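PDB 3VDG: probable glucarate dehydratase from Mycobacterium smegmatis str. MC2 155, which probably dehydrates glucarate or a related acid sugar, as a metal-dependent member of the enolase superfamily. Local coordinates for residues 351-356 against 401-406; 384-389 against 394-399; 273-278 against 301-306. One frame throughout, in Å; residues are numbered along the deposited sequence. Where two conformers were deposited one is given.

Contact 1 (351-356 against 401-406); sequences SLAAMV and LGVEID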
# COMPACT_ATOMS: atom_id res chain seq x y z
N SER A 351 0.91 -12.62 17.84
CA SER A 351 0.11 -12.60 16.61
C SER A 351 -1.22 -11.89 16.84
O SER A 351 -1.68 -11.12 15.99
CB SER A 351 -0.16 -14.03 16.11
OG SER A 351 1.01 -14.58 15.50
N LEU A 352 -1.85 -12.15 17.98
CA LEU A 352 -3.17 -11.55 18.18
C LEU A 352 -3.03 -10.02 18.22
O LEU A 352 -3.81 -9.28 17.60
CB LEU A 352 -3.83 -12.06 19.46
CG LEU A 352 -5.22 -11.47 19.76
CD1 LEU A 352 -6.21 -11.73 18.63
CD2 LEU A 352 -5.76 -12.02 21.07
N ALA A 353 -2.03 -9.52 18.95
CA ALA A 353 -1.84 -8.07 19.03
C ALA A 353 -1.60 -7.50 17.63
O ALA A 353 -2.15 -6.45 17.27
CB ALA A 353 -0.68 -7.73 19.95
N ALA A 354 -0.76 -8.16 16.85
CA ALA A 354 -0.44 -7.65 15.52
C ALA A 354 -1.69 -7.63 14.62
O ALA A 354 -1.91 -6.67 13.89
CB ALA A 354 0.68 -8.48 14.90
N MET A 355 -2.50 -8.69 14.69
CA MET A 355 -3.75 -8.79 13.95
C MET A 355 -4.68 -7.65 14.35
O MET A 355 -5.33 -7.04 13.51
CB MET A 355 -4.45 -10.15 14.22
CG MET A 355 -3.70 -11.41 13.72
SD MET A 355 -4.23 -12.96 14.54
CE MET A 355 -5.82 -13.19 13.74
N VAL A 356 -4.74 -7.34 15.64
CA VAL A 356 -5.65 -6.31 16.11
C VAL A 356 -5.20 -4.92 15.63
O VAL A 356 -6.00 -4.15 15.13
CB VAL A 356 -5.81 -6.35 17.65
CG1 VAL A 356 -6.50 -5.08 18.14
CG2 VAL A 356 -6.56 -7.61 18.08
N LEU A 401 3.54 -2.76 20.09
CA LEU A 401 2.51 -3.78 19.85
C LEU A 401 1.52 -3.83 21.01
O LEU A 401 0.35 -4.14 20.83
CB LEU A 401 3.18 -5.14 19.63
CG LEU A 401 2.65 -6.20 18.67
CD1 LEU A 401 2.25 -5.61 17.32
CD2 LEU A 401 3.73 -7.26 18.50
N GLY A 402 1.99 -3.49 22.20
CA GLY A 402 1.09 -3.41 23.35
C GLY A 402 1.07 -4.67 24.21
O GLY A 402 0.28 -4.77 25.13
N VAL A 403 1.93 -5.64 23.90
CA VAL A 403 2.05 -6.84 24.73
C VAL A 403 3.53 -7.04 25.01
O VAL A 403 4.37 -6.59 24.23
CB VAL A 403 1.48 -8.10 24.04
CG1 VAL A 403 -0.04 -7.99 23.91
CG2 VAL A 403 2.11 -8.29 22.67
N GLU A 404 3.85 -7.70 26.13
CA GLU A 404 5.26 -7.97 26.50
C GLU A 404 5.44 -9.42 26.90
O GLU A 404 4.53 -10.03 27.44
CB GLU A 404 5.70 -7.08 27.68
CG GLU A 404 5.65 -5.58 27.40
CD GLU A 404 6.37 -4.75 28.45
OE1 GLU A 404 7.10 -5.31 29.29
OE2 GLU A 404 6.20 -3.51 28.44
N ILE A 405 6.63 -9.96 26.66
CA ILE A 405 6.91 -11.36 26.96
C ILE A 405 6.85 -11.59 28.46
O ILE A 405 7.30 -10.75 29.26
CB ILE A 405 8.30 -11.79 26.47
CG1 ILE A 405 8.31 -11.93 24.94
CG2 ILE A 405 8.71 -13.12 27.10
CD1 ILE A 405 7.43 -13.05 24.45
N ASP A 406 6.25 -12.71 28.84
CA ASP A 406 6.34 -13.24 30.20
C ASP A 406 7.40 -14.32 30.10
O ASP A 406 7.17 -15.39 29.52
CB ASP A 406 4.97 -13.80 30.58
CG ASP A 406 4.99 -14.57 31.90
OD1 ASP A 406 6.06 -15.03 32.35
OD2 ASP A 406 3.90 -14.75 32.47
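Ala353 and Ala354 of helix 349-360 meet Leu401 and Val403 of the loop that leads to helix 407-420, within the modified TIM barrel of the enolase superfamily. Helix 349-360 follows the last parallel strand of that barrel, 339-342, and the loop packs against Ala353 and Ala354 on that helix.

The apolar contacts centre on the methyl of Ala353, which points at the loop and is met by two side chains. Leu401 brings its branch carbon, with CG 3.9 Å from Ala353 CB, and Val403 lays both methyls against the same atom, its CG2 also at 3.9 Å from Ala353 CB. Val403 can do so because its chi1 of -68° sets CG1 beside the backbone N and CG2 between N and the carbonyl carbon, turning the fork of the side chain to the helix. Farther along, Leu401 CD1 lies over the helix backbone, 3.8 Å from Ala354 CA, with the methyl of Ala354 close by. Val141 of helix 131-151 touches both Leu401 and Ala354.

Polar bonds from outside the pair hold the backbone of Leu401. No hydrogen bond joins the two segments directly, but Leu401 N is bonded to Asp145 OD1, and Leu401 O accepts from NE2 of His357, one residue beyond 351-356 on the same helix. That carbonyl also rests on the alanine methyl, with Leu401 O 3.8 Å from Ala353 CB.

Contact 2 (384-389 against 394-399); sequences GALNFC and QVPATP
Leu386 reaches Pro396 with one end of its side chain, and its path from the backbone explains how. From CB, which does not itself aim at the other segment, chi1 of -64° places CG beside the backbone N and anti to the carbonyl carbon. The chain then forks. CD2 closes on the proline ring, Leu386 CD2 lying 4.1 Å from Pro396 CG, the two side chains meeting at a slant. CD1 serves the interior instead, packing on Val403 and on the backbone of helix 349-360 at Ala353.

These segments flank the turn between the short antiparallel strands 388-389, weakly bonded, and 392-394, the end of the sheet that continues through 166-174 into the parallel strands of the barrel. Here the two segments lie too far apart for direct pairing at Asn387 and Gln394, with Asn387 O 4.4 Å from Gln394 N, and water fills in. One molecule accepts from Gln394 N (2.9 Å from N to the water O) and donates to Asn387 O (2.7 Å). A second donates to both Ala385 O and Gln394 O, so that two carbonyls which could not bond to each other are joined through its two protons. Beside that bridge, Pro396 CG lies 4.1 Å from Ala385 O.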
# COMPACT_ATOMS: atom_id res chain seq x y z
N GLY A 384 -3.83 -9.32 30.07
CA GLY A 384 -4.47 -8.04 30.35
C GLY A 384 -4.58 -7.08 29.19
O GLY A 384 -5.35 -6.13 29.23
N ALA A 385 -3.82 -7.31 28.13
CA ALA A 385 -3.81 -6.34 27.05
C ALA A 385 -4.77 -6.70 25.92
O ALA A 385 -5.08 -5.86 25.08
CB ALA A 385 -2.39 -6.17 26.51
N LEU A 386 -5.24 -7.94 25.89
CA LEU A 386 -6.03 -8.43 24.74
C LEU A 386 -7.31 -9.18 25.15
O LEU A 386 -7.55 -10.30 24.70
CB LEU A 386 -5.16 -9.34 23.87
CG LEU A 386 -3.96 -8.63 23.21
CD1 LEU A 386 -3.06 -9.61 22.49
CD2 LEU A 386 -4.37 -7.50 22.28
N ASN A 387 -8.13 -8.56 25.97
CA ASN A 387 -9.38 -9.17 26.41
C ASN A 387 -10.45 -9.16 25.34
O ASN A 387 -10.61 -8.18 24.61
CB ASN A 387 -9.92 -8.45 27.65
CG ASN A 387 -8.99 -8.56 28.84
OD1 ASN A 387 -8.18 -9.49 28.93
ND2 ASN A 387 -9.11 -7.62 29.76
N PHE A 388 -11.21 -10.24 25.26
CA PHE A 388 -12.36 -10.25 24.37
C PHE A 388 -13.59 -9.78 25.14
O PHE A 388 -13.84 -10.24 26.25
CB PHE A 388 -12.62 -11.65 23.83
CG PHE A 388 -11.64 -12.07 22.79
CD1 PHE A 388 -11.99 -12.03 21.44
CD2 PHE A 388 -10.35 -12.46 23.14
CE1 PHE A 388 -11.07 -12.42 20.46
CE2 PHE A 388 -9.44 -12.85 22.17
CZ PHE A 388 -9.80 -12.83 20.84
N CYS A 389 -14.35 -8.87 24.56
CA CYS A 389 -15.58 -8.43 25.19
C CYS A 389 -16.60 -8.23 24.10
O CYS A 389 -16.36 -7.48 23.14
CB CYS A 389 -15.37 -7.13 25.99
SG CYS A 389 -16.92 -6.51 26.71
N GLN A 394 -10.33 -4.61 22.06
CA GLN A 394 -10.02 -3.21 21.97
C GLN A 394 -8.57 -3.01 21.48
O GLN A 394 -7.73 -3.70 21.92
CB GLN A 394 -10.22 -2.57 23.33
CG GLN A 394 -9.97 -1.09 23.31
CD GLN A 394 -10.67 -0.32 24.44
OE1 GLN A 394 -10.53 -0.66 25.61
NE2 GLN A 394 -11.40 0.72 24.07
N VAL A 395 -8.32 -2.09 20.58
CA VAL A 395 -6.95 -1.90 20.08
C VAL A 395 -6.12 -1.27 21.22
O VAL A 395 -6.57 -0.31 21.82
CB VAL A 395 -6.92 -1.09 18.76
CG1 VAL A 395 -7.49 0.30 18.94
CG2 VAL A 395 -5.50 -1.00 18.21
N PRO A 396 -4.95 -1.85 21.55
CA PRO A 396 -4.12 -1.24 22.60
C PRO A 396 -3.70 0.18 22.20
O PRO A 396 -3.41 0.43 21.03
CB PRO A 396 -2.89 -2.15 22.66
CG PRO A 396 -3.38 -3.48 22.15
CD PRO A 396 -4.39 -3.14 21.08
N ALA A 397 -3.67 1.10 23.17
CA ALA A 397 -3.33 2.51 22.90
C ALA A 397 -1.90 2.81 23.34
O ALA A 397 -1.39 3.91 23.10
CB ALA A 397 -4.32 3.43 23.63
N THR A 398 -1.25 1.83 23.96
CA THR A 398 0.11 2.00 24.46
C THR A 398 1.12 1.99 23.31
O THR A 398 0.79 1.59 22.20
CB THR A 398 0.45 0.85 25.43
OG1 THR A 398 0.15 -0.39 24.79
CG2 THR A 398 -0.40 0.93 26.70
N PRO A 399 2.38 2.41 23.58
CA PRO A 399 3.45 2.36 22.57
C PRO A 399 3.74 0.94 22.11
O PRO A 399 3.71 0.01 22.91
CB PRO A 399 4.67 2.91 23.32
CG PRO A 399 4.08 3.81 24.37
CD PRO A 399 2.81 3.10 24.80
O HOH W 1 -7.27 -4.81 24.34
O HOH W 2 -9.81 -5.64 24.74

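Contact 3 (273-278 against 301-306); sequences PGLDGM and LPAAVA
Leu275, in the first turn of helix 275-284, spreads its two methyls over neighbouring alanines of helix 301-307. Leu275 CD1 lies 3.8 Å from Ala303 CB, and Leu275 CD2 the same distance from Ala304 CB. The reach comes from chi1 of -72°, which puts CG beside the backbone N, and from an extended chi2 of 173°; Leu275 CD2 also lies 4.0 Å from Ala304 CA, close against the helix backbone.

The two pairs are equally close, but the Ala304 side is the more enclosed. This alanine is buried, with Val295 touching its methyl and Cys294 touching Leu275. Ala303 belongs to the looser side, where the helices become more open to solvent and Asp276 is exposed. The two helices follow successive parallel strands, 267-269 and 289-291, and are neighbours on the outer layer of the barrel. Elsewhere on helix 301-307, Leu301 and Pro302 pack on Thr335 and Phe336 of the second subunit.

No hydrogen bond crosses between the segments. The contact is made by apolar carbon, chiefly the two methyl pairs, so its attraction is dispersive and hydrophobic, while the directional bonds at this place run to residues past 301-306: Leu275 O accepts from Ser309 OG, and Asp276 forms a salt bridge with Lys307.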
# COMPACT_ATOMS: atom_id res chain seq x y z
N PRO A 273 -10.98 -26.42 -5.53
CA PRO A 273 -9.58 -26.01 -5.71
C PRO A 273 -9.28 -25.24 -7.01
O PRO A 273 -9.86 -25.53 -8.07
CB PRO A 273 -8.81 -27.35 -5.71
CG PRO A 273 -9.82 -28.41 -6.00
CD PRO A 273 -11.19 -27.87 -5.66
N GLY A 274 -8.39 -24.24 -6.91
CA GLY A 274 -7.89 -23.55 -8.10
C GLY A 274 -8.73 -22.38 -8.59
O GLY A 274 -9.96 -22.35 -8.43
N LEU A 275 -8.05 -21.44 -9.22
CA LEU A 275 -8.66 -20.20 -9.70
C LEU A 275 -9.74 -20.46 -10.74
O LEU A 275 -10.78 -19.80 -10.71
CB LEU A 275 -7.58 -19.24 -10.25
CG LEU A 275 -6.67 -18.57 -9.19
CD1 LEU A 275 -5.56 -17.79 -9.87
CD2 LEU A 275 -7.47 -17.66 -8.26
N ASP A 276 -9.52 -21.40 -11.66
CA ASP A 276 -10.54 -21.68 -12.68
C ASP A 276 -11.84 -22.26 -12.10
O ASP A 276 -12.94 -21.76 -12.39
CB ASP A 276 -10.00 -22.60 -13.78
CG ASP A 276 -8.98 -21.89 -14.66
OD1 ASP A 276 -9.09 -20.66 -14.84
OD2 ASP A 276 -8.08 -22.57 -15.19
N GLY A 277 -11.71 -23.31 -11.30
CA GLY A 277 -12.86 -23.88 -10.60
C GLY A 277 -13.59 -22.85 -9.73
O GLY A 277 -14.83 -22.75 -9.75
N MET A 278 -12.84 -22.04 -8.99
CA MET A 278 -13.48 -21.00 -8.17
C MET A 278 -14.28 -20.02 -9.04
O MET A 278 -15.38 -19.60 -8.67
CB MET A 278 -12.44 -20.23 -7.33
CG MET A 278 -11.82 -21.07 -6.21
SD MET A 278 -12.90 -21.25 -4.78
CE MET A 278 -12.78 -19.58 -4.09
N LEU A 301 -2.59 -12.26 -7.43
CA LEU A 301 -3.72 -11.32 -7.54
C LEU A 301 -4.17 -11.02 -8.99
O LEU A 301 -5.36 -11.00 -9.28
CB LEU A 301 -3.41 -10.00 -6.79
CG LEU A 301 -3.58 -10.14 -5.27
CD1 LEU A 301 -2.86 -8.99 -4.56
CD2 LEU A 301 -5.05 -10.18 -4.89
N PRO A 302 -3.22 -10.78 -9.89
CA PRO A 302 -3.68 -10.41 -11.24
C PRO A 302 -4.54 -11.51 -11.90
O PRO A 302 -5.54 -11.19 -12.54
CB PRO A 302 -2.37 -10.20 -12.01
CG PRO A 302 -1.36 -9.84 -10.97
CD PRO A 302 -1.76 -10.59 -9.72
N ALA A 303 -4.15 -12.77 -11.76
CA ALA A 303 -4.96 -13.86 -12.34
C ALA A 303 -6.32 -13.96 -11.65
O ALA A 303 -7.35 -14.13 -12.31
CB ALA A 303 -4.22 -15.19 -12.29
N ALA A 304 -6.34 -13.84 -10.32
CA ALA A 304 -7.61 -13.90 -9.59
C ALA A 304 -8.55 -12.80 -10.04
O ALA A 304 -9.77 -13.00 -10.15
CB ALA A 304 -7.39 -13.83 -8.08
N VAL A 305 -8.00 -11.62 -10.26
CA VAL A 305 -8.81 -10.50 -10.71
C VAL A 305 -9.30 -10.73 -12.15
O VAL A 305 -10.48 -10.54 -12.45
CB VAL A 305 -8.01 -9.17 -10.61
CG1 VAL A 305 -8.69 -8.06 -11.39
CG2 VAL A 305 -7.84 -8.77 -9.14
N ALA A 306 -8.40 -11.15 -13.04
CA ALA A 306 -8.79 -11.34 -14.45
C ALA A 306 -9.88 -12.43 -14.60
O ALA A 306 -10.78 -12.30 -15.41
CB ALA A 306 -7.58 -11.69 -15.31

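In the fold
All three contacts belong to the enolase C-terminal barrel region. Contact 3 comes first along the chain, joining helices 275-284 and 301-307; contact 1 then closes a long loop from helix 349-360 to the approach to helix 407-420, and contact 2 is nested inside it. Contacts 1 and 2 have centres 9 Å apart and touch each other, Val356 CG1 lying 3.8 Å from Val395 CA. Contact 3 is on the opposite side of the chain's centre, its centre 34 Å from that of contact 1 and 37 Å from that of contact 2. Contacts 1 and 2 thus form one packed region around helix 349-360, beside helix 131-151, whereas contact 3 joins two outer barrel helices next to the second subunit.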